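Long-range contacts in exopolyphosphatase (Cytophaga hutchinsonii, PDB 3MDQ), which probably hydrolyses inorganic polyphosphate from the chain end, releasing orthophosphate, as an exopolyphosphatase of the Ppx/GppA family: residues Glu114-Phe119 / Ser142-Gly148; Ile132-Ile138 / Thr205-Ser211; Gly121-Val126 / Thr293-Ser298; Ser83-Ser87 / Glu160-Arg165. All blocks are in the same frame, centred on the assembly; numbering follows the deposited sequence.

Contacts 1 and 2 are buried within the six-stranded sheet domain, contact 3 is partly buried, and contact 4 lies at the surface between the two domains. Helix 111-125 serves both contact 1, through its middle, and contact 3, through its C-terminal end against strand 291-295. Strands 143-148, 133-138, 206-210 and 291-295 stand side by side, so contacts 1, 2 and 3 follow one another across this sheet, with centres 9 Å apart for both neighbouring pairs. Their chemistry differs: backbone ladder in contact 2, apolar packing in 3, apolar packing with a polar, sulfate-facing end in 1, charges and hydroxyls in 4. Contacts 1 and 4 meet through the Arg86-Glu114 salt bridge.

Contact 1: Glu114-Phe119 / Ser142-Gly148. With SO4 (sulfate ion), chain D.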
loop_
_atom_site.group_PDB
_atom_site.type_symbol
_atom_site.label_atom_id
_atom_site.label_comp_id
_atom_site.label_asym_id
_atom_site.label_seq_id
_atom_site.Cartn_x
_atom_site.Cartn_y
_atom_site.Cartn_z
ATOM N N GLU A 114 1.542 -1.263 -11.424
ATOM C CA GLU A 114 1.650 -1.240 -9.957
ATOM C C GLU A 114 0.959 -2.490 -9.340
ATOM O O GLU A 114 1.524 -3.172 -8.480
ATOM C CB GLU A 114 1.027 0.049 -9.386
ATOM C CG GLU A 114 1.146 0.204 -7.913
ATOM C CD GLU A 114 0.537 1.508 -7.391
ATOM O OE1 GLU A 114 -0.089 2.239 -8.189
ATOM O OE2 GLU A 114 0.650 1.790 -6.151
ATOM N N ALA A 115 -0.228 -2.787 -9.821
ATOM C CA ALA A 115 -0.941 -3.959 -9.346
ATOM C C ALA A 115 -0.163 -5.256 -9.615
ATOM O O ALA A 115 -0.050 -6.141 -8.743
ATOM C CB ALA A 115 -2.334 -4.013 -9.981
ATOM N N GLU A 116 0.368 -5.382 -10.818
ATOM C CA GLU A 116 1.163 -6.575 -11.175
ATOM C C GLU A 116 2.352 -6.743 -10.244
ATOM O O GLU A 116 2.691 -7.859 -9.800
ATOM C CB GLU A 116 1.606 -6.506 -12.631
ATOM C CG GLU A 116 0.456 -6.575 -13.588
ATOM C CD GLU A 116 0.832 -6.188 -14.994
ATOM O OE1 GLU A 116 1.961 -5.737 -15.261
ATOM O OE2 GLU A 116 -0.068 -6.286 -15.848
ATOM N N LEU A 117 3.065 -5.643 -10.001
ATOM C CA LEU A 117 4.272 -5.706 -9.199
ATOM C C LEU A 117 3.925 -6.013 -7.751
ATOM O O LEU A 117 4.593 -6.828 -7.114
ATOM C CB LEU A 117 5.062 -4.402 -9.324
ATOM C CG LEU A 117 5.659 -4.099 -10.673
ATOM C CD1 LEU A 117 6.070 -2.621 -10.729
ATOM C CD2 LEU A 117 6.879 -5.019 -10.952
ATOM N N ILE A 118 2.884 -5.386 -7.221
ATOM C CA ILE A 118 2.410 -5.714 -5.873
ATOM C C ILE A 118 2.149 -7.224 -5.770
ATOM O O ILE A 118 2.577 -7.879 -4.799
ATOM C CB ILE A 118 1.153 -4.937 -5.498
ATOM C CG1 ILE A 118 1.527 -3.460 -5.285
ATOM C CG2 ILE A 118 0.484 -5.552 -4.250
ATOM C CD1 ILE A 118 0.339 -2.499 -5.350
ATOM N N PHE A 119 1.435 -7.772 -6.743
ATOM C CA PHE A 119 1.092 -9.205 -6.664
ATOM C C PHE A 119 2.322 -10.108 -6.706
ATOM O O PHE A 119 2.338 -11.163 -6.040
ATOM C CB PHE A 119 0.075 -9.627 -7.724
ATOM C CG PHE A 119 -0.682 -10.881 -7.387
ATOM C CD1 PHE A 119 -1.614 -10.901 -6.354
ATOM C CD2 PHE A 119 -0.459 -12.034 -8.090
ATOM C CE1 PHE A 119 -2.340 -12.039 -6.060
ATOM C CE2 PHE A 119 -1.220 -13.192 -7.813
ATOM C CZ PHE A 119 -2.122 -13.184 -6.822
ATOM N N SER A 142 -4.141 5.393 -4.304
ATOM C CA SER A 142 -4.892 4.374 -5.050
ATOM C C SER A 142 -5.043 3.075 -4.279
ATOM O O SER A 142 -4.424 2.876 -3.249
ATOM C CB SER A 142 -4.201 4.107 -6.387
ATOM O OG SER A 142 -2.966 3.441 -6.194
ATOM N N VAL A 143 -5.969 2.239 -4.779
ATOM C CA VAL A 143 -6.163 0.904 -4.279
ATOM C C VAL A 143 -6.088 -0.057 -5.478
ATOM O O VAL A 143 -6.774 0.123 -6.496
ATOM C CB VAL A 143 -7.521 0.741 -3.579
ATOM C CG1 VAL A 143 -7.716 -0.703 -3.064
ATOM C CG2 VAL A 143 -7.676 1.798 -2.401
ATOM N N GLU A 144 -5.206 -1.042 -5.365
ATOM C CA GLU A 144 -5.038 -2.060 -6.406
ATOM C C GLU A 144 -5.683 -3.370 -5.947
ATOM O O GLU A 144 -5.523 -3.761 -4.793
ATOM C CB GLU A 144 -3.570 -2.325 -6.722
ATOM C CG GLU A 144 -2.862 -1.244 -7.529
ATOM C CD GLU A 144 -2.687 0.028 -6.776
ATOM O OE1 GLU A 144 -2.034 0.016 -5.728
ATOM O OE2 GLU A 144 -3.207 1.077 -7.252
ATOM N N PHE A 145 -6.380 -4.007 -6.870
ATOM C CA PHE A 145 -6.977 -5.298 -6.661
ATOM C C PHE A 145 -6.438 -6.256 -7.697
ATOM O O PHE A 145 -6.344 -5.892 -8.893
ATOM C CB PHE A 145 -8.474 -5.230 -6.816
ATOM C CG PHE A 145 -9.180 -4.419 -5.759
ATOM C CD1 PHE A 145 -9.502 -4.975 -4.553
ATOM C CD2 PHE A 145 -9.543 -3.112 -6.016
ATOM C CE1 PHE A 145 -10.148 -4.228 -3.588
ATOM C CE2 PHE A 145 -10.210 -2.383 -5.066
ATOM C CZ PHE A 145 -10.523 -2.931 -3.867
ATOM N N ILE A 146 -6.046 -7.453 -7.256
ATOM C CA ILE A 146 -5.527 -8.474 -8.144
ATOM C C ILE A 146 -6.165 -9.830 -7.817
ATOM O O ILE A 146 -6.221 -10.206 -6.623
ATOM C CB ILE A 146 -3.991 -8.637 -8.038
ATOM C CG1 ILE A 146 -3.251 -7.297 -8.100
ATOM C CG2 ILE A 146 -3.474 -9.618 -9.119
ATOM C CD1 ILE A 146 -2.912 -6.728 -6.755
ATOM N N ILE A 147 -6.649 -10.558 -8.832
ATOM C CA ILE A 147 -7.140 -11.904 -8.646
ATOM C C ILE A 147 -6.147 -12.857 -9.275
ATOM O O ILE A 147 -5.823 -12.684 -10.424
ATOM C CB ILE A 147 -8.536 -12.105 -9.212
ATOM C CG1 ILE A 147 -9.555 -11.223 -8.495
ATOM C CG2 ILE A 147 -8.956 -13.595 -9.159
ATOM C CD1 ILE A 147 -10.950 -11.199 -9.096
ATOM N N GLY A 148 -5.635 -13.802 -8.494
ATOM C CA GLY A 148 -4.660 -14.744 -9.010
ATOM C C GLY A 148 -4.309 -15.826 -8.036
ATOM O O GLY A 148 -5.012 -16.069 -7.046
HETATM S S SO4 D . -0.186 4.793 -2.501
HETATM O O1 SO4 D . -1.590 4.948 -2.946
HETATM O O2 SO4 D . 0.003 5.332 -1.116
HETATM O O3 SO4 D . 0.150 3.359 -2.526
HETATM O O4 SO4 D . 0.514 5.460 -3.588
HETATM O O HOH W 1 -0.300 4.218 -5.738
#
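This is helix-on-sheet packing: helix 111-125 lies across strand 143-148, with the segment axes 8.1 Å apart and crossing at -61°. Ala115 faces Glu144 (CA-CA 5.4 Å). The apolar part centres on Ile146, whose CG1 lies 3.9 Å from Ala115 CB. Its CG2 sits over the face of the Phe119 ring, 3.8 Å from the centroid and 23° off the normal, a CH-pi contact. A CB on Gly148 would come within 2.8 Å of Phe119 CE2, so the bare backbone admits the ring. Toward the strand's start the chemistry turns polar. Glu114 OE2 and Glu144 OE1 approach to 3.2 Å as like charges, yet Arg86 forms a salt bridge to Glu114, and Ser142 OG donates to Glu144 OE2 (2.6 Å). Water 1 joins Glu114 OE2 (2.6 Å), Ser142 OG (2.8 Å) and SO4 O4 (2.6 Å), while Ser142 N donates to SO4 O1 (2.9 Å). With Gly140 N and Gly141 N also holding the sulfate, this resembles the glycine-rich phosphate-binding turn of the actin-like ATPase clan.

Contact 2: Ile132-Ile138 / Thr205-Ser211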
loop_
_atom_site.group_PDB
_atom_site.type_symbol
_atom_site.label_atom_id
_atom_site.label_comp_id
_atom_site.label_asym_id
_atom_site.label_seq_id
_atom_site.Cartn_x
_atom_site.Cartn_y
_atom_site.Cartn_z
ATOM N N ILE A 132 -7.574 -19.524 -5.702
ATOM C CA ILE A 132 -7.865 -18.239 -6.393
ATOM C C ILE A 132 -8.087 -17.185 -5.310
ATOM O O ILE A 132 -8.977 -17.313 -4.458
ATOM C CB ILE A 132 -9.096 -18.352 -7.290
ATOM C CG1 ILE A 132 -8.953 -19.473 -8.317
ATOM C CG2 ILE A 132 -9.375 -17.028 -8.015
ATOM C CD1 ILE A 132 -7.758 -19.390 -9.110
ATOM N N SER A 133 -7.242 -16.171 -5.322
ATOM C CA SER A 133 -7.173 -15.229 -4.231
ATOM C C SER A 133 -7.373 -13.814 -4.762
ATOM O O SER A 133 -6.899 -13.479 -5.852
ATOM C CB SER A 133 -5.805 -15.329 -3.552
ATOM O OG SER A 133 -5.553 -16.717 -3.189
ATOM N N LEU A 134 -8.026 -12.975 -3.947
ATOM C CA LEU A 134 -8.126 -11.554 -4.229
ATOM C C LEU A 134 -7.161 -10.855 -3.292
ATOM O O LEU A 134 -7.289 -10.950 -2.044
ATOM C CB LEU A 134 -9.557 -11.052 -4.032
ATOM C CG LEU A 134 -9.760 -9.542 -4.145
ATOM C CD1 LEU A 134 -9.430 -9.011 -5.560
ATOM C CD2 LEU A 134 -11.210 -9.138 -3.707
ATOM N N ALA A 135 -6.188 -10.138 -3.859
ATOM C CA ALA A 135 -5.296 -9.303 -3.078
ATOM C C ALA A 135 -5.658 -7.850 -3.250
ATOM O O ALA A 135 -6.008 -7.434 -4.353
ATOM C CB ALA A 135 -3.805 -9.540 -3.506
HETATM N N MSE A 136 -5.555 -7.090 -2.151
HETATM C CA MSE A 136 -5.867 -5.665 -2.171
HETATM C C MSE A 136 -4.806 -4.838 -1.442
HETATM O O MSE A 136 -4.381 -5.185 -0.332
HETATM C CB MSE A 136 -7.270 -5.404 -1.622
HETATM C CG MSE A 136 -7.481 -5.752 -0.247
HETATM SE SE MSE A 136 -9.379 -5.283 0.273
HETATM C CE MSE A 136 -9.452 -3.482 0.202
ATOM N N ASP A 137 -4.329 -3.787 -2.102
ATOM C CA ASP A 137 -3.327 -2.882 -1.562
ATOM C C ASP A 137 -3.961 -1.514 -1.416
ATOM O O ASP A 137 -4.333 -0.912 -2.410
ATOM C CB ASP A 137 -2.097 -2.816 -2.454
ATOM C CG ASP A 137 -1.004 -1.943 -1.851
ATOM O OD1 ASP A 137 -1.247 -0.734 -1.618
ATOM O OD2 ASP A 137 0.090 -2.489 -1.572
ATOM N N ILE A 138 -4.167 -1.072 -0.182
ATOM C CA ILE A 138 -4.738 0.253 0.095
ATOM C C ILE A 138 -3.650 1.245 0.423
ATOM O O ILE A 138 -2.854 1.034 1.368
ATOM C CB ILE A 138 -5.692 0.225 1.288
ATOM C CG1 ILE A 138 -6.851 -0.724 1.003
ATOM C CG2 ILE A 138 -6.221 1.639 1.537
ATOM C CD1 ILE A 138 -7.758 -0.917 2.239
ATOM N N THR A 205 -11.663 -17.306 -3.480
ATOM C CA THR A 205 -12.090 -17.909 -2.243
ATOM C C THR A 205 -11.293 -17.411 -1.048
ATOM O O THR A 205 -11.567 -17.814 0.104
ATOM C CB THR A 205 -11.918 -19.460 -2.309
ATOM O OG1 THR A 205 -10.556 -19.778 -2.623
ATOM C CG2 THR A 205 -12.847 -20.047 -3.356
ATOM N N GLN A 206 -10.316 -16.528 -1.282
ATOM C CA GLN A 206 -9.533 -15.963 -0.185
ATOM C C GLN A 206 -9.245 -14.484 -0.453
ATOM O O GLN A 206 -9.230 -14.017 -1.603
ATOM C CB GLN A 206 -8.173 -16.665 -0.027
ATOM C CG GLN A 206 -8.204 -18.220 0.184
ATOM C CD GLN A 206 -8.988 -18.699 1.444
ATOM O OE1 GLN A 206 -9.583 -19.789 1.434
ATOM N NE2 GLN A 206 -9.046 -17.887 2.450
ATOM N N LEU A 207 -9.056 -13.749 0.639
ATOM C CA LEU A 207 -8.741 -12.322 0.618
ATOM C C LEU A 207 -7.396 -12.079 1.283
ATOM O O LEU A 207 -7.129 -12.516 2.420
ATOM C CB LEU A 207 -9.850 -11.474 1.315
ATOM C CG LEU A 207 -9.677 -9.959 1.295
ATOM C CD1 LEU A 207 -9.606 -9.372 -0.132
ATOM C CD2 LEU A 207 -10.823 -9.274 2.088
ATOM N N ILE A 208 -6.515 -11.378 0.585
ATOM C CA ILE A 208 -5.191 -10.990 1.074
ATOM C C ILE A 208 -5.091 -9.468 1.052
ATOM O O ILE A 208 -5.546 -8.839 0.077
ATOM C CB ILE A 208 -4.110 -11.557 0.155
ATOM C CG1 ILE A 208 -4.152 -13.097 0.173
ATOM C CG2 ILE A 208 -2.712 -11.045 0.534
ATOM C CD1 ILE A 208 -3.280 -13.774 -0.908
ATOM N N GLY A 209 -4.549 -8.867 2.113
ATOM C CA GLY A 209 -4.335 -7.423 2.159
ATOM C C GLY A 209 -2.877 -7.111 2.347
ATOM O O GLY A 209 -2.162 -7.850 3.038
ATOM N N CYS A 210 -2.401 -6.029 1.743
ATOM C CA CYS A 210 -1.051 -5.555 2.007
ATOM C C CYS A 210 -1.020 -4.017 2.127
ATOM O O CYS A 210 -1.981 -3.319 1.764
ATOM C CB CYS A 210 -0.040 -6.090 0.999
ATOM S SG CYS A 210 -0.422 -5.688 -0.704
ATOM N N SER A 211 0.145 -3.576 2.598
ATOM C CA SER A 211 0.532 -2.195 2.832
ATOM C C SER A 211 0.055 -1.688 4.171
ATOM O O SER A 211 -0.385 -2.496 5.015
ATOM C CB SER A 211 0.153 -1.323 1.647
ATOM O OG SER A 211 1.129 -1.491 0.645
HETATM O O HOH W 2 -9.919 -21.170 -4.954
HETATM O O HOH W 3 -2.956 -1.230 3.082
#
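Ile132 opens the pairing just ahead of strand 133-138: its O accepts from Thr205 N (2.9 Å), and water 2 spans Ile132 N (3.0 Å) and Thr205 OG1 (2.8 Å). Ser133 lies beside Gln206 (CA-CA 4.7 Å), its CB 4.0 Å from Ile208 CD1. Leu134 is bonded both ways, its N to Gln206 O and its O from Ile208 N, each 2.8 Å, and its CD2 packs against Leu207 CD1 at 3.9 Å. Ala135 pairs with Ile208, their CB atoms 4.2 Å apart, on the face that helix 111-125 covers through Phe119 and Val122. Such a parallel ladder, with segment axes 4.6 Å apart and inclined by 22°, joins the first strand of the antiparallel 133-159 meander to strand 206-210, as in the RNase H-like domains of the actin-like clan. Met136, present as selenomethionine, continues it: its N donates to Ile208 O (2.8 Å), its O accepts from Cys210 N (3.0 Å), and its SE reaches Leu207 CD1 at 4.1 Å, on the face toward helix 267-286. Asp137 OD2 accepts from Ser211 OG (2.6 Å), while OD1 is the oxygen nearer the bound sulfate. At Ile138, water 3 lies 2.8 Å from its O and 2.7 Å from Cys210 O.

Contact 3: Gly121-Val126 / Thr293-Ser298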
loop_
_atom_site.group_PDB
_atom_site.type_symbol
_atom_site.label_atom_id
_atom_site.label_comp_id
_atom_site.label_asym_id
_atom_site.label_seq_id
_atom_site.Cartn_x
_atom_site.Cartn_y
_atom_site.Cartn_z
ATOM N N GLY A 121 5.068 -9.436 -5.219
ATOM C CA GLY A 121 5.483 -9.441 -3.814
ATOM C C GLY A 121 4.603 -10.336 -2.948
ATOM O O GLY A 121 5.106 -11.136 -2.135
ATOM N N VAL A 122 3.297 -10.252 -3.162
ATOM C CA VAL A 122 2.342 -11.104 -2.432
ATOM C C VAL A 122 2.625 -12.578 -2.677
ATOM O O VAL A 122 2.614 -13.390 -1.719
ATOM C CB VAL A 122 0.896 -10.726 -2.802
ATOM C CG1 VAL A 122 -0.137 -11.747 -2.234
ATOM C CG2 VAL A 122 0.573 -9.307 -2.316
ATOM N N GLN A 123 2.910 -12.932 -3.929
ATOM C CA GLN A 123 3.227 -14.321 -4.297
ATOM C C GLN A 123 4.448 -14.815 -3.503
ATOM O O GLN A 123 4.520 -15.998 -3.126
ATOM C CB GLN A 123 3.505 -14.465 -5.794
ATOM C CG GLN A 123 2.282 -14.409 -6.626
ATOM C CD GLN A 123 2.571 -14.359 -8.119
ATOM O OE1 GLN A 123 3.533 -13.719 -8.545
ATOM N NE2 GLN A 123 1.686 -14.977 -8.928
ATOM N N GLN A 124 5.443 -13.950 -3.286
ATOM C CA GLN A 124 6.627 -14.339 -2.504
ATOM C C GLN A 124 6.312 -14.462 -0.997
ATOM O O GLN A 124 6.908 -15.296 -0.317
ATOM C CB GLN A 124 7.761 -13.332 -2.703
ATOM C CG GLN A 124 9.095 -13.881 -2.334
ATOM C CD GLN A 124 9.570 -14.961 -3.329
ATOM O OE1 GLN A 124 9.122 -15.040 -4.492
ATOM N NE2 GLN A 124 10.516 -15.795 -2.865
ATOM N N ALA A 125 5.375 -13.672 -0.493
ATOM C CA ALA A 125 5.057 -13.635 0.915
ATOM C C ALA A 125 4.055 -14.685 1.367
ATOM O O ALA A 125 4.088 -15.094 2.539
ATOM C CB ALA A 125 4.506 -12.283 1.257
ATOM N N VAL A 126 3.122 -15.054 0.498
ATOM C CA VAL A 126 1.973 -15.890 0.837
ATOM C C VAL A 126 1.906 -17.030 -0.184
ATOM O O VAL A 126 1.699 -16.785 -1.382
ATOM C CB VAL A 126 0.672 -15.129 0.729
ATOM C CG1 VAL A 126 -0.530 -16.039 1.134
ATOM C CG2 VAL A 126 0.701 -13.832 1.606
ATOM N N THR A 293 -5.752 -12.706 5.080
ATOM C CA THR A 293 -4.295 -12.914 5.255
ATOM C C THR A 293 -3.587 -11.605 4.930
ATOM O O THR A 293 -3.752 -11.077 3.842
ATOM C CB THR A 293 -3.754 -14.065 4.421
ATOM O OG1 THR A 293 -4.340 -15.292 4.897
ATOM C CG2 THR A 293 -2.262 -14.180 4.595
ATOM N N VAL A 294 -2.840 -11.061 5.896
ATOM C CA VAL A 294 -2.011 -9.898 5.656
ATOM C C VAL A 294 -0.651 -10.357 5.075
ATOM O O VAL A 294 0.033 -11.192 5.669
ATOM C CB VAL A 294 -1.799 -9.090 6.930
ATOM C CG1 VAL A 294 -0.808 -7.944 6.664
ATOM C CG2 VAL A 294 -3.169 -8.616 7.440
ATOM N N SER A 295 -0.317 -9.868 3.889
ATOM C CA SER A 295 1.022 -10.004 3.327
ATOM C C SER A 295 1.882 -8.843 3.813
ATOM O O SER A 295 1.511 -7.703 3.600
ATOM C CB SER A 295 0.983 -10.009 1.787
ATOM O OG SER A 295 2.279 -9.788 1.227
ATOM N N THR A 296 3.037 -9.143 4.392
ATOM C CA THR A 296 3.953 -8.055 4.791
ATOM C C THR A 296 4.768 -7.520 3.623
ATOM O O THR A 296 5.455 -6.521 3.788
ATOM C CB THR A 296 4.884 -8.451 5.923
ATOM O OG1 THR A 296 5.802 -9.432 5.446
ATOM C CG2 THR A 296 4.083 -9.010 7.129
ATOM N N TYR A 297 4.678 -8.172 2.467
ATOM C CA TYR A 297 5.309 -7.696 1.209
ATOM C C TYR A 297 4.299 -6.962 0.368
ATOM O O TYR A 297 3.119 -7.335 0.305
ATOM C CB TYR A 297 5.827 -8.871 0.394
ATOM C CG TYR A 297 7.049 -9.581 0.926
ATOM C CD1 TYR A 297 7.583 -9.306 2.190
ATOM C CD2 TYR A 297 7.662 -10.553 0.162
ATOM C CE1 TYR A 297 8.700 -9.962 2.637
ATOM C CE2 TYR A 297 8.779 -11.199 0.605
ATOM C CZ TYR A 297 9.283 -10.907 1.851
ATOM O OH TYR A 297 10.408 -11.590 2.281
ATOM N N SER A 298 4.750 -5.917 -0.312
ATOM C CA SER A 298 3.904 -5.123 -1.168
ATOM C C SER A 298 4.771 -4.636 -2.361
ATOM O O SER A 298 5.616 -5.371 -2.846
ATOM C CB SER A 298 3.228 -3.997 -0.392
ATOM O OG SER A 298 4.144 -3.107 0.189
#
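Van der Waals packing dominates where the last turns of helix 111-125 meet the end of strand 291-295 and the turn after it, a helix-on-sheet arrangement on one face of the six-stranded sheet of the actin-like fold. Tyr297 contributes most, with 74 Å² of the 335 Å² buried. Its CG lies 3.7 Å from Ala125 CB, while Gln124 CG approaches the ring edge, 4.0 Å from CE2. Val126, first to leave helical geometry, sets CG2 3.8 Å from Ser295 CB and 4.2 Å from Thr293 CG2.

Close backbone approach is the second element. Gly121 and Ser298 have CA atoms only 5.3 Å apart, and a CB on Gly121 would fall 2.7 Å from Ser298 O; its absence permits this spacing.

No hydrogen bonds join the two segments; polar bonds lie inside each or go outside, as from Ala125 O to Thr235 and from Tyr297 OH to a glycerol, probably from the crystallisation liquor. Ser295 OG donates to Tyr297 O (2.8 Å), bracing the turn, and also touches Ala125 CB at 3.3 Å. The helix ends with i to i-4 bonds, Ala125 N to Gly121 O (3.0 Å) and Val126 N to Val122 O (2.8 Å).

Val122 continues onto Ile208 and Cys210 of strand 206-210, Val126 and Thr293 meet Ser236 of strand 236-240, and Tyr305 of helix 299-309 packs beside Gln124 and Tyr297.

Contact 4: Ser83-Ser87 / Glu160-Arg165; sequences SAVRS and EIGGQR
A salt-bridge network of Arg86, Glu160 and Arg165 spans the two domains beside the sulfate-marked cleft, consistent with the active-site cleft of the actin-like fold. Residues 83-87 form a helix (Ser87 N to Ser83 O 3.0 Å). Glu160 (phi/psi -85/68) and Ile161 (-133/27) are not extended and lead to Gly162 (-61/161), N-cap of helix 163-169. The closest CA pair is Ser83-Glu160, 7.4 Å. Arg86 (ptt) directs NH2 to Glu160 OE2 at 3.0 Å, with water 4 at 2.9 Å from both Arg86 NE and Glu160 OE2; its NH1 serves Ile109 O and Glu114. Glu160 (mm) also salt-bridges Arg165 NH2 through OE1 (2.9 Å, a weak hydrogen bond, OE1 less surely placed). Arg165 (mtt) donates NH2 to Ser87 OG (2.9 Å) and weakly to Ser83 OG (3.3 Å), of less certain position; both serines are t. Water 5 joins Ser87 OG (2.8 Å) to Arg165 NH1 (2.9 Å). Helix 83-87 follows strand 76-81 of one sheet, segment 160-165 follows strand 153-159 of the other, and Arg165 NE reaches Gly141 O.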
loop_
_atom_site.group_PDB
_atom_site.type_symbol
_atom_site.label_atom_id
_atom_site.label_comp_id
_atom_site.label_asym_id
_atom_site.label_seq_id
_atom_site.Cartn_x
_atom_site.Cartn_y
_atom_site.Cartn_z
ATOM N N SER A 83 0.519 6.548 -7.500
ATOM C CA SER A 83 -0.692 7.377 -7.690
ATOM C C SER A 83 -0.453 8.910 -7.617
ATOM O O SER A 83 -0.871 9.647 -8.510
ATOM C CB SER A 83 -1.723 6.999 -6.638
ATOM O OG SER A 83 -2.900 7.767 -6.813
ATOM N N ALA A 84 0.110 9.408 -6.532
ATOM C CA ALA A 84 0.247 10.856 -6.398
ATOM C C ALA A 84 1.192 11.430 -7.471
ATOM O O ALA A 84 0.995 12.528 -7.965
ATOM C CB ALA A 84 0.740 11.254 -5.015
ATOM N N VAL A 85 2.205 10.673 -7.841
ATOM C CA VAL A 85 3.160 11.127 -8.857
ATOM C C VAL A 85 2.509 11.100 -10.234
ATOM O O VAL A 85 2.450 12.123 -10.957
ATOM C CB VAL A 85 4.432 10.286 -8.838
ATOM C CG1 VAL A 85 5.379 10.686 -9.986
ATOM C CG2 VAL A 85 5.174 10.385 -7.481
ATOM N N ARG A 86 1.911 9.989 -10.626
ATOM C CA ARG A 86 1.327 9.928 -11.963
ATOM C C ARG A 86 0.107 10.869 -12.156
ATOM O O ARG A 86 -0.145 11.311 -13.281
ATOM C CB ARG A 86 0.988 8.484 -12.369
ATOM C CG ARG A 86 -0.120 7.863 -11.650
ATOM C CD ARG A 86 -0.307 6.369 -12.065
ATOM N NE ARG A 86 -1.214 5.754 -11.128
ATOM C CZ ARG A 86 -0.929 4.777 -10.274
ATOM N NH1 ARG A 86 0.240 4.184 -10.265
ATOM N NH2 ARG A 86 -1.858 4.381 -9.410
ATOM N N SER A 87 -0.598 11.154 -11.059
ATOM C CA SER A 87 -1.795 11.945 -11.047
ATOM C C SER A 87 -1.521 13.449 -11.124
ATOM O O SER A 87 -2.346 14.214 -11.629
ATOM C CB SER A 87 -2.542 11.649 -9.735
ATOM O OG SER A 87 -3.830 12.201 -9.766
ATOM N N GLU A 160 -8.474 4.905 -8.315
ATOM C CA GLU A 160 -7.980 6.134 -7.630
ATOM C C GLU A 160 -8.933 6.494 -6.474
ATOM O O GLU A 160 -9.669 7.501 -6.499
ATOM C CB GLU A 160 -7.756 7.266 -8.660
ATOM C CG GLU A 160 -6.581 6.949 -9.638
ATOM C CD GLU A 160 -5.151 6.812 -8.974
ATOM O OE1 GLU A 160 -4.879 7.425 -7.916
ATOM O OE2 GLU A 160 -4.269 6.126 -9.547
ATOM N N ILE A 161 -8.917 5.623 -5.481
ATOM C CA ILE A 161 -9.784 5.714 -4.282
ATOM C C ILE A 161 -8.977 5.508 -3.005
ATOM O O ILE A 161 -9.482 5.067 -1.965
ATOM C CB ILE A 161 -10.962 4.685 -4.389
ATOM C CG1 ILE A 161 -10.443 3.262 -4.379
ATOM C CG2 ILE A 161 -11.844 5.009 -5.619
ATOM C CD1 ILE A 161 -11.588 2.178 -4.362
ATOM N N GLY A 162 -7.678 5.833 -3.048
ATOM C CA GLY A 162 -6.855 5.773 -1.870
ATOM C C GLY A 162 -7.360 6.717 -0.772
ATOM O O GLY A 162 -8.129 7.622 -1.019
ATOM N N GLY A 163 -6.937 6.460 0.456
ATOM C CA GLY A 163 -7.568 7.111 1.607
ATOM C C GLY A 163 -7.436 8.603 1.653
ATOM O O GLY A 163 -8.336 9.257 2.141
ATOM N N GLN A 164 -6.306 9.142 1.209
ATOM C CA GLN A 164 -6.161 10.612 1.181
ATOM C C GLN A 164 -7.188 11.227 0.240
ATOM O O GLN A 164 -7.776 12.274 0.550
ATOM C CB GLN A 164 -4.728 11.009 0.770
ATOM C CG GLN A 164 -4.466 12.527 0.738
ATOM C CD GLN A 164 -4.394 13.099 2.136
ATOM O OE1 GLN A 164 -3.409 12.868 2.835
ATOM N NE2 GLN A 164 -5.448 13.787 2.572
ATOM N N ARG A 165 -7.413 10.590 -0.911
ATOM C CA ARG A 165 -8.444 11.080 -1.828
ATOM C C ARG A 165 -9.817 11.010 -1.204
ATOM O O ARG A 165 -10.578 11.956 -1.331
ATOM C CB ARG A 165 -8.458 10.279 -3.131
ATOM C CG ARG A 165 -7.191 10.374 -3.946
ATOM C CD ARG A 165 -7.426 9.602 -5.281
ATOM N NE ARG A 165 -6.241 9.560 -6.109
ATOM C CZ ARG A 165 -5.953 10.449 -7.066
ATOM N NH1 ARG A 165 -6.748 11.488 -7.284
ATOM N NH2 ARG A 165 -4.861 10.292 -7.789
HETATM O O HOH W 4 -3.710 6.626 -12.381
HETATM O O HOH W 5 -6.467 13.228 -9.629
#